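Local coordinates for protein omega transaminase (Pseudomonas sp., PDB 5LHA) that probably catalyses pyridoxal-phosphate-dependent transfer of amino groups between amines and carbonyl acceptors, as a class-III aminotransferase of fold type I, at residues P354-A357 with A358-G361; L436-T439 with R440-G444. All coordinates share one frame; numbering follows the deposited sequence.

Overall arrangement
Contact 1 comes first along the chain, in the opening turns of helix 353-368. Contact 2 follows much later, where the loop after strand 429-432 turns into the last helix, 440-457. Each contact joins residues that are continuous in sequence, so neither closes a long loop. They lie in series and do not cross. In space they are neighbours: the centres of contact 1 and contact 2 are about 10 Å apart. Asn356 of contact 1 bridges them: its ND2 probably donates to the backbone oxygens of Leu436 and Leu438. Val360 CG1 also packs on Thr439 O. The start of helix 353-368 is thus tied to the loop that leads into the C-terminal helix.

Contact 1: P354-A357 with A358-G361; sequences PGNA and AKVG
Asn356 and Val360 meet in a local contact one turn apart near the start of helix 353-368, which packs against the start of helix 440-457. Val360 touches Ala443 of that helix and Leu438 of the loop before it. The four main backbone hydrogen bonds are those of an alpha-helix, from residue i+4 back to residue i. Val360 N gives Asn356 O a short, nearly straight bond of 2.9 Å, at 167°. Ala358 N reaches Pro354 O at 3.2 Å, and Lys359 N reaches Gly355 O at the same length but less straight. Gly361 N donates to Ala357 O at 3.0 Å. Asn356 O takes a second, weak i+3 bond from Lys359 N.

The side-chain touch is small. The carboxamide of Asn356 passes obliquely by one methyl of Val360, with OD1 3.5 Å from CG2. Asn356 CG is anti to the backbone N (chi1 -169°), which carries the amide along the helix to this methyl. In Val360, CG2 stands beside the backbone N and also lies 3.5 Å from Asn356 O. The aliphatic root of Lys359 rests on the preceding turn, with CB 3.5 Å from Gly355 O.

Asn356 ND2 turns to the same loop and donates to Leu436 O and Leu438 O. Two acceptors on one amide nitrogen probably fix the flip of the carboxamide, with OD1 beside the Val360 methyl.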
ATOM      1  N   PRO A 354     -35.816 -18.472 -14.017  1.00 30.54           N
ATOM      2  CA  PRO A 354     -34.789 -18.334 -15.062  1.00 30.88           C
ATOM      3  C   PRO A 354     -35.360 -18.499 -16.459  1.00 32.08           C
ATOM      4  O   PRO A 354     -34.921 -17.811 -17.388  1.00 33.43           O
ATOM      5  CB  PRO A 354     -33.777 -19.431 -14.710  1.00 30.33           C
ATOM      6  CG  PRO A 354     -33.954 -19.657 -13.266  1.00 28.70           C
ATOM      7  CD  PRO A 354     -35.403 -19.446 -12.985  1.00 30.35           C
ATOM      8  N   GLY A 355     -36.333 -19.399 -16.626  1.00 32.98           N
ATOM      9  CA  GLY A 355     -36.964 -19.576 -17.924  1.00 33.46           C
ATOM     10  C   GLY A 355     -37.849 -18.408 -18.321  1.00 33.26           C
ATOM     11  O   GLY A 355     -37.890 -18.022 -19.494  1.00 33.46           O
ATOM     12  N   ASN A 356     -38.599 -17.853 -17.366  1.00 31.42           N
ATOM     13  CA  ASN A 356     -39.418 -16.681 -17.669  1.00 28.88           C
ATOM     14  C   ASN A 356     -38.567 -15.476 -18.049  1.00 26.53           C
ATOM     15  O   ASN A 356     -38.959 -14.685 -18.918  1.00 23.98           O
ATOM     16  CB  ASN A 356     -40.323 -16.327 -16.490  1.00 28.60           C
ATOM     17  CG  ASN A 356     -41.358 -15.290 -16.866  1.00 27.70           C
ATOM     18  OD1 ASN A 356     -42.201 -15.540 -17.720  1.00 29.91           O
ATOM     19  ND2 ASN A 356     -41.275 -14.109 -16.264  1.00 25.30           N
ATOM     20  N   ALA A 357     -37.417 -15.306 -17.384  1.00 26.03           N
ATOM     21  CA  ALA A 357     -36.520 -14.192 -17.680  1.00 26.28           C
ATOM     22  C   ALA A 357     -35.962 -14.286 -19.093  1.00 28.59           C
ATOM     23  O   ALA A 357     -35.889 -13.285 -19.813  1.00 29.99           O
ATOM     24  CB  ALA A 357     -35.379 -14.153 -16.666  1.00 24.15           C
ATOM     25  N   ALA A 358     -35.532 -15.482 -19.492  1.00 29.19           N
ATOM     26  CA  ALA A 358     -35.016 -15.670 -20.845  1.00 30.90           C
ATOM     27  C   ALA A 358     -36.078 -15.382 -21.901  1.00 33.31           C
ATOM     28  O   ALA A 358     -35.770 -14.843 -22.970  1.00 35.11           O
ATOM     29  CB  ALA A 358     -34.478 -17.090 -20.999  1.00 30.08           C
ATOM     30  N   LYS A 359     -37.332 -15.733 -21.623  1.00 33.91           N
ATOM     31  CA  LYS A 359     -38.388 -15.635 -22.628  1.00 34.54           C
ATOM     32  C   LYS A 359     -38.934 -14.215 -22.739  1.00 31.96           C
ATOM     33  O   LYS A 359     -38.960 -13.629 -23.828  1.00 32.16           O
ATOM     34  CB  LYS A 359     -39.515 -16.617 -22.294  1.00 37.64           C
ATOM     35  CG  LYS A 359     -40.707 -16.569 -23.241  1.00 41.71           C
ATOM     36  CD  LYS A 359     -41.870 -17.426 -22.725  1.00 44.17           C
ATOM     37  CE  LYS A 359     -42.759 -16.669 -21.740  1.00 45.15           C
ATOM     38  NZ  LYS A 359     -43.621 -15.647 -22.414  1.00 46.19           N
ATOM     39  N   VAL A 360     -39.379 -13.648 -21.619  1.00 29.85           N
ATOM     40  CA  VAL A 360     -39.990 -12.325 -21.660  1.00 33.83           C
ATOM     41  C   VAL A 360     -38.938 -11.242 -21.864  1.00 33.86           C
ATOM     42  O   VAL A 360     -39.210 -10.221 -22.508  1.00 35.80           O
ATOM     43  CB  VAL A 360     -40.812 -12.090 -20.378  1.00 33.30           C
ATOM     44  CG1 VAL A 360     -41.438 -10.697 -20.374  1.00 22.25           C
ATOM     45  CG2 VAL A 360     -41.866 -13.160 -20.246  1.00 22.68           C
ATOM     46  N   GLY A 361     -37.727 -11.447 -21.340  1.00 31.54           N
ATOM     47  CA  GLY A 361     -36.645 -10.499 -21.578  1.00 32.70           C
ATOM     48  C   GLY A 361     -36.321 -10.319 -23.049  1.00 36.67           C
ATOM     49  O   GLY A 361     -36.129  -9.193 -23.521  1.00 34.94           O
TER

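Contact 2: L436-T439 with R440-G444; sequences LTLT and RDEAG
Thr439 and Glu442 form a capping box at the N terminus of helix 440-457, the last helix of the chain. Thr439 is the N-cap. Its OG1 accepts from Glu442 N at 3.1 Å, and the bond is almost straight at 172°. The torsion chi1 of 65° sets OG1 between the backbone N and the carbonyl carbon, facing the first turn. The return bond runs from Thr439 N to Glu442 OE1, also 3.1 Å. It meets the anti side of that oxygen, 32° out of the carboxylate plane. Glu442 OE1 has a second donor in Asn45 ND2, so two bonds grip it. Glu442 CG lies 3.5 Å from Thr439 OG1, and the two side chains are set at a slant to each other.

Replacing Glu442 by an alanine would probably leave Thr439 N and Asn45 ND2 without this acceptor, and the loop before the helix less firmly held. Ala443 N closes the first helical turn on Thr439 O at 2.9 Å.

Leu438, just before the N-cap, packs on Ala443 in the manner of a hydrophobic staple. Its methyls divide between two residues of the helix: CD1 lies 3.5 Å from Glu442 CB, and CD2 lies 3.8 Å from Ala443 CB.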
ATOM      1  N   LEU A 436     -38.571 -11.146 -11.886  1.00 25.63           N
ATOM      2  CA  LEU A 436     -38.479 -12.211 -12.877  1.00 26.45           C
ATOM      3  C   LEU A 436     -39.831 -12.839 -13.189  1.00 28.48           C
ATOM      4  O   LEU A 436     -39.926 -13.633 -14.131  1.00 31.08           O
ATOM      5  CB  LEU A 436     -37.488 -13.272 -12.401  1.00 25.64           C
ATOM      6  CG  LEU A 436     -36.083 -12.719 -12.119  1.00 26.54           C
ATOM      7  CD1 LEU A 436     -35.066 -13.839 -11.947  1.00 25.74           C
ATOM      8  CD2 LEU A 436     -35.611 -11.727 -13.186  1.00 27.58           C
ATOM      9  N   THR A 437     -40.868 -12.498 -12.428  1.00 27.76           N
ATOM     10  CA  THR A 437     -42.231 -12.903 -12.733  1.00 29.00           C
ATOM     11  C   THR A 437     -42.899 -12.013 -13.778  1.00 30.59           C
ATOM     12  O   THR A 437     -44.086 -12.212 -14.053  1.00 32.17           O
ATOM     13  CB  THR A 437     -43.069 -12.936 -11.453  1.00 27.13           C
ATOM     14  OG1 THR A 437     -43.057 -11.643 -10.835  1.00 29.08           O
ATOM     15  CG2 THR A 437     -42.520 -13.982 -10.485  1.00 25.16           C
ATOM     16  N   LEU A 438     -42.165 -11.064 -14.366  1.00 30.33           N
ATOM     17  CA  LEU A 438     -42.722 -10.169 -15.374  1.00 31.98           C
ATOM     18  C   LEU A 438     -43.437 -10.948 -16.471  1.00 36.60           C
ATOM     19  O   LEU A 438     -42.958 -11.982 -16.938  1.00 38.19           O
ATOM     20  CB  LEU A 438     -41.612  -9.324 -15.991  1.00 29.80           C
ATOM     21  CG  LEU A 438     -42.078  -8.133 -16.822  1.00 27.22           C
ATOM     22  CD1 LEU A 438     -42.382  -6.956 -15.917  1.00 27.82           C
ATOM     23  CD2 LEU A 438     -41.024  -7.763 -17.843  1.00 24.44           C
ATOM     24  N   THR A 439     -44.600 -10.453 -16.875  1.00 39.79           N
ATOM     25  CA  THR A 439     -45.392 -11.092 -17.914  1.00 42.51           C
ATOM     26  C   THR A 439     -45.213 -10.376 -19.249  1.00 45.38           C
ATOM     27  O   THR A 439     -44.611  -9.302 -19.333  1.00 47.42           O
ATOM     28  CB  THR A 439     -46.870 -11.120 -17.514  1.00 41.54           C
ATOM     29  OG1 THR A 439     -47.376  -9.782 -17.447  1.00 40.71           O
ATOM     30  CG2 THR A 439     -47.032 -11.779 -16.157  1.00 42.65           C
ATOM     31  N   ARG A 440     -45.726 -11.007 -20.310  1.00 45.45           N
ATOM     32  CA  ARG A 440     -45.823 -10.333 -21.602  1.00 46.65           C
ATOM     33  C   ARG A 440     -46.507  -8.981 -21.452  1.00 45.67           C
ATOM     34  O   ARG A 440     -46.009  -7.954 -21.930  1.00 44.74           O
ATOM     35  CB  ARG A 440     -46.608 -11.193 -22.594  1.00 48.54           C
ATOM     36  CG  ARG A 440     -45.926 -12.452 -23.087  1.00 50.13           C
ATOM     37  CD  ARG A 440     -46.716 -13.002 -24.266  1.00 50.91           C
ATOM     38  NE  ARG A 440     -46.164 -14.231 -24.830  1.00 50.48           N
ATOM     39  CZ  ARG A 440     -46.814 -14.991 -25.704  1.00 50.80           C
ATOM     40  NH1 ARG A 440     -48.031 -14.644 -26.100  1.00 51.59           N
ATOM     41  NH2 ARG A 440     -46.257 -16.094 -26.180  1.00 50.28           N
ATOM     42  N   ASP A 441     -47.663  -8.979 -20.781  1.00 43.88           N
ATOM     43  CA  ASP A 441     -48.452  -7.771 -20.578  1.00 41.27           C
ATOM     44  C   ASP A 441     -47.637  -6.668 -19.913  1.00 40.82           C
ATOM     45  O   ASP A 441     -47.578  -5.536 -20.408  1.00 42.51           O
ATOM     46  CB  ASP A 441     -49.691  -8.126 -19.745  1.00 39.10           C
ATOM     47  CG  ASP A 441     -50.160  -6.987 -18.873  1.00 36.28           C
ATOM     48  OD1 ASP A 441     -50.740  -6.024 -19.423  1.00 35.18           O
ATOM     49  OD2 ASP A 441     -49.961  -7.063 -17.635  1.00 34.17           O
ATOM     50  N   GLU A 442     -46.994  -6.980 -18.786  1.00 38.98           N
ATOM     51  CA  GLU A 442     -46.215  -5.958 -18.099  1.00 37.12           C
ATOM     52  C   GLU A 442     -45.023  -5.516 -18.936  1.00 35.40           C
ATOM     53  O   GLU A 442     -44.663  -4.333 -18.924  1.00 37.46           O
ATOM     54  CB  GLU A 442     -45.755  -6.471 -16.739  1.00 37.01           C
ATOM     55  CG  GLU A 442     -46.868  -6.759 -15.763  1.00 37.14           C
ATOM     56  CD  GLU A 442     -46.391  -7.566 -14.572  1.00 38.90           C
ATOM     57  OE1 GLU A 442     -45.411  -8.323 -14.721  1.00 40.11           O
ATOM     58  OE2 GLU A 442     -46.995  -7.448 -13.486  1.00 40.60           O
ATOM     59  N   ALA A 443     -44.416  -6.440 -19.691  1.00 33.43           N
ATOM     60  CA  ALA A 443     -43.310  -6.058 -20.571  1.00 33.46           C
ATOM     61  C   ALA A 443     -43.755  -5.033 -21.609  1.00 34.06           C
ATOM     62  O   ALA A 443     -43.002  -4.109 -21.942  1.00 34.13           O
ATOM     63  CB  ALA A 443     -42.719  -7.296 -21.251  1.00 32.93           C
ATOM     64  N   GLY A 444     -44.967  -5.194 -22.148  1.00 34.42           N
ATOM     65  CA  GLY A 444     -45.519  -4.190 -23.044  1.00 34.25           C
ATOM     66  C   GLY A 444     -45.769  -2.857 -22.362  1.00 32.87           C
ATOM     67  O   GLY A 444     -45.584  -1.797 -22.964  1.00 23.00           O
TER